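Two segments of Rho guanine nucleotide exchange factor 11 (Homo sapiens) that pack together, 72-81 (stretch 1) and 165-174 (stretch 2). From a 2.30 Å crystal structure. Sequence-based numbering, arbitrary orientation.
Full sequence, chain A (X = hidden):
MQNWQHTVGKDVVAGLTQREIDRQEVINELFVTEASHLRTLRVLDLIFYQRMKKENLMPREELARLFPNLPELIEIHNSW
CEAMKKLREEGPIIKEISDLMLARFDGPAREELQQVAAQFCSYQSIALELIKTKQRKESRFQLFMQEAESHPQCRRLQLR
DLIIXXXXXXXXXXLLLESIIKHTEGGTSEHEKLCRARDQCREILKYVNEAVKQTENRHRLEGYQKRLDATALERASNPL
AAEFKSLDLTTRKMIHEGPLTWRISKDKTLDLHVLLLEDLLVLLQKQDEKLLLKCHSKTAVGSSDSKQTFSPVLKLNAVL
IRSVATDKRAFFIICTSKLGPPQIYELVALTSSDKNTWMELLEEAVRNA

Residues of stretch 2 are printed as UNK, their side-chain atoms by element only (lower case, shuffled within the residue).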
# COMPACT_ATOMS: atom_id res chain seq x y z
N GLU A 72 -10.46 9.23 -20.49
CA GLU A 72 -11.49 8.25 -20.14
C GLU A 72 -11.66 8.22 -18.64
O GLU A 72 -12.77 8.13 -18.12
CB GLU A 72 -11.10 6.86 -20.62
CG GLU A 72 -11.21 6.66 -22.13
CD GLU A 72 -10.01 7.11 -23.00
OE1 GLU A 72 -9.00 7.76 -22.57
OE2 GLU A 72 -10.11 6.81 -24.20
N LEU A 73 -10.53 8.27 -17.94
CA LEU A 73 -10.51 8.29 -16.50
C LEU A 73 -11.22 9.50 -15.95
O LEU A 73 -12.09 9.38 -15.10
CB LEU A 73 -9.08 8.25 -15.97
CG LEU A 73 -8.95 8.02 -14.48
CD1 LEU A 73 -9.55 6.68 -14.09
CD2 LEU A 73 -7.47 8.01 -14.15
N ILE A 74 -10.97 10.63 -16.56
CA ILE A 74 -11.61 11.86 -16.15
C ILE A 74 -13.13 11.79 -16.35
O ILE A 74 -13.90 12.21 -15.46
CB ILE A 74 -11.02 13.02 -16.93
CG1 ILE A 74 -9.64 13.37 -16.34
CG2 ILE A 74 -11.97 14.20 -17.01
CD1 ILE A 74 -8.88 14.44 -17.14
N GLU A 75 -13.57 11.26 -17.49
CA GLU A 75 -15.00 11.11 -17.74
C GLU A 75 -15.72 10.08 -16.80
O GLU A 75 -16.83 10.31 -16.36
CB GLU A 75 -15.19 10.79 -19.21
CG GLU A 75 -16.65 10.77 -19.68
CD GLU A 75 -17.47 11.96 -19.21
OE1 GLU A 75 -16.91 13.08 -19.03
OE2 GLU A 75 -18.67 11.75 -18.98
N ILE A 76 -15.07 9.00 -16.44
CA ILE A 76 -15.58 8.14 -15.38
C ILE A 76 -16.01 8.98 -14.19
O ILE A 76 -17.09 8.76 -13.60
CB ILE A 76 -14.51 7.20 -14.82
CG1 ILE A 76 -14.10 6.10 -15.79
CG2 ILE A 76 -14.91 6.59 -13.48
CD1 ILE A 76 -15.18 5.21 -16.21
N HIS A 77 -15.10 9.83 -13.72
CA HIS A 77 -15.36 10.58 -12.49
C HIS A 77 -16.24 11.82 -12.69
O HIS A 77 -16.97 12.21 -11.78
CB HIS A 77 -14.08 10.97 -11.76
CG HIS A 77 -13.37 9.82 -11.14
ND1 HIS A 77 -13.70 9.33 -9.91
CD2 HIS A 77 -12.35 9.06 -11.59
CE1 HIS A 77 -12.92 8.31 -9.61
NE2 HIS A 77 -12.10 8.12 -10.63
N ASN A 78 -16.13 12.46 -13.83
CA ASN A 78 -16.93 13.64 -14.11
C ASN A 78 -18.41 13.27 -14.23
O ASN A 78 -19.25 13.90 -13.61
CB ASN A 78 -16.44 14.25 -15.39
CG ASN A 78 -17.24 15.47 -15.82
OD1 ASN A 78 -17.24 16.50 -15.17
ND2 ASN A 78 -17.90 15.35 -16.95
N SER A 79 -18.71 12.21 -14.95
CA SER A 79 -20.07 11.76 -15.08
C SER A 79 -20.65 11.52 -13.70
O SER A 79 -21.70 12.01 -13.38
CB SER A 79 -20.18 10.52 -15.97
OG SER A 79 -19.50 9.40 -15.40
N TRP A 80 -19.94 10.79 -12.87
CA TRP A 80 -20.44 10.50 -11.54
C TRP A 80 -20.61 11.80 -10.74
O TRP A 80 -21.61 12.04 -10.08
CB TRP A 80 -19.49 9.55 -10.79
CG TRP A 80 -20.14 8.82 -9.67
CD1 TRP A 80 -21.40 8.33 -9.68
CD2 TRP A 80 -19.56 8.46 -8.40
NE1 TRP A 80 -21.66 7.69 -8.50
CE2 TRP A 80 -20.56 7.77 -7.69
CE3 TRP A 80 -18.32 8.70 -7.78
CZ2 TRP A 80 -20.34 7.25 -6.39
CZ3 TRP A 80 -18.10 8.20 -6.51
CH2 TRP A 80 -19.12 7.48 -5.82
N CYS A 81 -19.60 12.63 -10.82
CA CYS A 81 -19.66 13.93 -10.20
C CYS A 81 -20.89 14.73 -10.64
O CYS A 81 -21.54 15.34 -9.82
CB CYS A 81 -18.45 14.69 -10.59
SG CYS A 81 -17.75 15.48 -9.19
N UNK A 165 -3.08 9.41 -7.35
CA UNK A 165 -4.31 9.79 -6.70
C UNK A 165 -5.45 8.87 -7.11
O UNK A 165 -6.35 8.68 -6.33
c UNK A 165 -4.68 11.23 -7.04
o UNK A 165 -4.86 11.24 -8.45
N UNK A 166 -5.44 8.29 -8.30
CA UNK A 166 -6.53 7.44 -8.63
C UNK A 166 -6.55 6.17 -7.76
O UNK A 166 -7.59 5.79 -7.21
o UNK A 166 -8.81 8.21 -10.74
c UNK A 166 -6.46 7.02 -10.08
c UNK A 166 -7.68 6.18 -10.48
o UNK A 166 -10.06 6.41 -10.65
c UNK A 166 -8.94 6.99 -10.63
N UNK A 167 -5.43 5.47 -7.68
CA UNK A 167 -5.37 4.31 -6.81
C UNK A 167 -5.81 4.71 -5.44
O UNK A 167 -6.65 4.05 -4.83
c UNK A 167 -3.98 3.71 -6.76
c UNK A 167 -3.86 2.50 -5.84
c UNK A 167 -1.99 3.57 -4.09
s UNK A 167 -3.63 2.86 -4.10
N UNK A 168 -5.29 5.81 -4.93
CA UNK A 168 -5.66 6.24 -3.56
C UNK A 168 -7.15 6.56 -3.42
O UNK A 168 -7.75 6.23 -2.43
o UNK A 168 -1.76 8.45 -1.67
c UNK A 168 -3.35 7.23 -3.04
c UNK A 168 -4.86 7.46 -3.10
c UNK A 168 -2.62 8.50 -2.57
n UNK A 168 -2.98 9.64 -3.15
N UNK A 169 -7.73 7.15 -4.44
CA UNK A 169 -9.14 7.43 -4.41
C UNK A 169 -9.98 6.14 -4.33
O UNK A 169 -10.88 6.03 -3.52
n UNK A 169 -14.57 10.80 -3.57
n UNK A 169 -12.68 9.82 -4.39
c UNK A 169 -11.33 9.31 -4.32
c UNK A 169 -10.95 8.67 -5.65
c UNK A 169 -9.51 8.26 -5.64
c UNK A 169 -13.33 10.39 -3.39
n UNK A 169 -12.75 10.55 -2.23
N UNK A 170 -9.66 5.14 -5.11
CA UNK A 170 -10.38 3.89 -5.00
C UNK A 170 -10.38 3.24 -3.59
O UNK A 170 -11.37 2.60 -3.19
c UNK A 170 -10.03 3.25 -7.49
c UNK A 170 -9.37 2.14 -8.29
c UNK A 170 -9.87 2.91 -6.01
c UNK A 170 -11.47 3.41 -7.96
N UNK A 171 -9.26 3.36 -2.87
CA UNK A 171 -9.15 2.80 -1.54
C UNK A 171 -10.04 3.51 -0.56
O UNK A 171 -10.42 2.90 0.40
c UNK A 171 -7.73 2.89 -0.97
o UNK A 171 -7.33 4.25 -0.87
c UNK A 171 -6.79 2.19 -1.88
N UNK A 172 -10.42 4.76 -0.83
CA UNK A 172 -11.33 5.45 0.05
C UNK A 172 -12.80 5.07 -0.10
O UNK A 172 -13.58 5.27 0.82
c UNK A 172 -7.56 7.30 0.98
c UNK A 172 -9.81 7.46 -0.08
n UNK A 172 -6.89 8.01 2.11
c UNK A 172 -11.22 6.93 -0.12
c UNK A 172 -9.06 7.05 1.17
N UNK A 173 -13.23 4.57 -1.25
CA UNK A 173 -14.67 4.34 -1.42
C UNK A 173 -15.30 3.33 -0.42
O UNK A 173 -16.39 3.54 0.07
c UNK A 173 -14.97 3.92 -2.86
c UNK A 173 -14.78 4.99 -3.90
c UNK A 173 -15.23 6.28 -3.69
o UNK A 173 -14.29 7.95 -6.81
c UNK A 173 -14.43 6.96 -5.86
c UNK A 173 -14.00 5.69 -6.09
c UNK A 173 -15.06 7.26 -4.66
c UNK A 173 -14.15 4.71 -5.11
N UNK A 174 -14.63 2.23 -0.13
CA UNK A 174 -15.20 1.30 0.82
C UNK A 174 -15.32 1.93 2.17
O UNK A 174 -16.30 1.70 2.90
c UNK A 174 -14.18 0.14 0.84
c UNK A 174 -13.48 0.26 -0.50
c UNK A 174 -13.39 1.73 -0.72

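Position 165 carries one carbon and then one oxygen, with no branch. The side chain is out of reach of stretch 1. This is Ser165.

Position 166 has three carbons, the third carrying two oxygens. That is a carboxylate on a two-carbon arm. One oxygen lies 2.7 Å from NE2 of His77, and CD1 of Leu73 also touches this group. The residue is Glu166.

Position 167 runs two carbons, a sulfur and one more carbon, unbranched. A sulfur inside the chain marks Met167. It does not reach stretch 1.

Position 168 has three carbons, the third bearing one oxygen and one nitrogen. This amide is Gln168, out of reach of stretch 1.

Position 169 shows three carbons, a nitrogen, then a carbon holding two more nitrogens. This guanidinium identifies Arg169. Its CG lies 4.4 Å from CE1 of His77, a loose contact. The guanidinium nitrogens are hydrogen-bonded elsewhere in the structure.

Position 170 has four carbons, forked at the second. This is Leu170. Its CB points sideways, and it makes no contact with stretch 1.

Position 171 has one carbon carrying an oxygen and a carbon. This is Thr171. Its OG1 donates a hydrogen bond to O of Gln168, at 2.6 Å, within its own helix.

Position 172 has four carbons in a row ending in nitrogen. This is Lys172, far from stretch 1.

Position 173 has one carbon, then a six-carbon ring bearing an oxygen. The oxygen lies 3.1 Å from CE1 of His77, and the ring meets Trp80. This is Tyr173.

Position 174 has three carbons closing a ring onto the backbone nitrogen. This is Pro174. With no N-H to donate, its nitrogen makes no bond to the turn before, and the helix is kinked here.

The two helices run in broadly the same direction, 34° apart, with axes 12.9 Å apart at closest approach. Long side chains therefore bridge the gap. His77 is central: NE2 donates a nearly straight hydrogen bond to OE2 of Glu166, at 2.7 Å and 169°. That oxygen and OH of Tyr173 both lie at the edge of the imidazole, near its plane. Leu73 CD1 packs 3.5 Å from Glu166 OE2. Farther along, the edge of Trp80 faces the Tyr173 ring, with planes at 87° and CZ3 of Trp80 3.7 Å from CE1 of Tyr173. The contact is small, 269 Å² in all, and joins one clear hydrogen bond to an aromatic pair.

Stretch 2 (165-174) SEMQRLTKYP
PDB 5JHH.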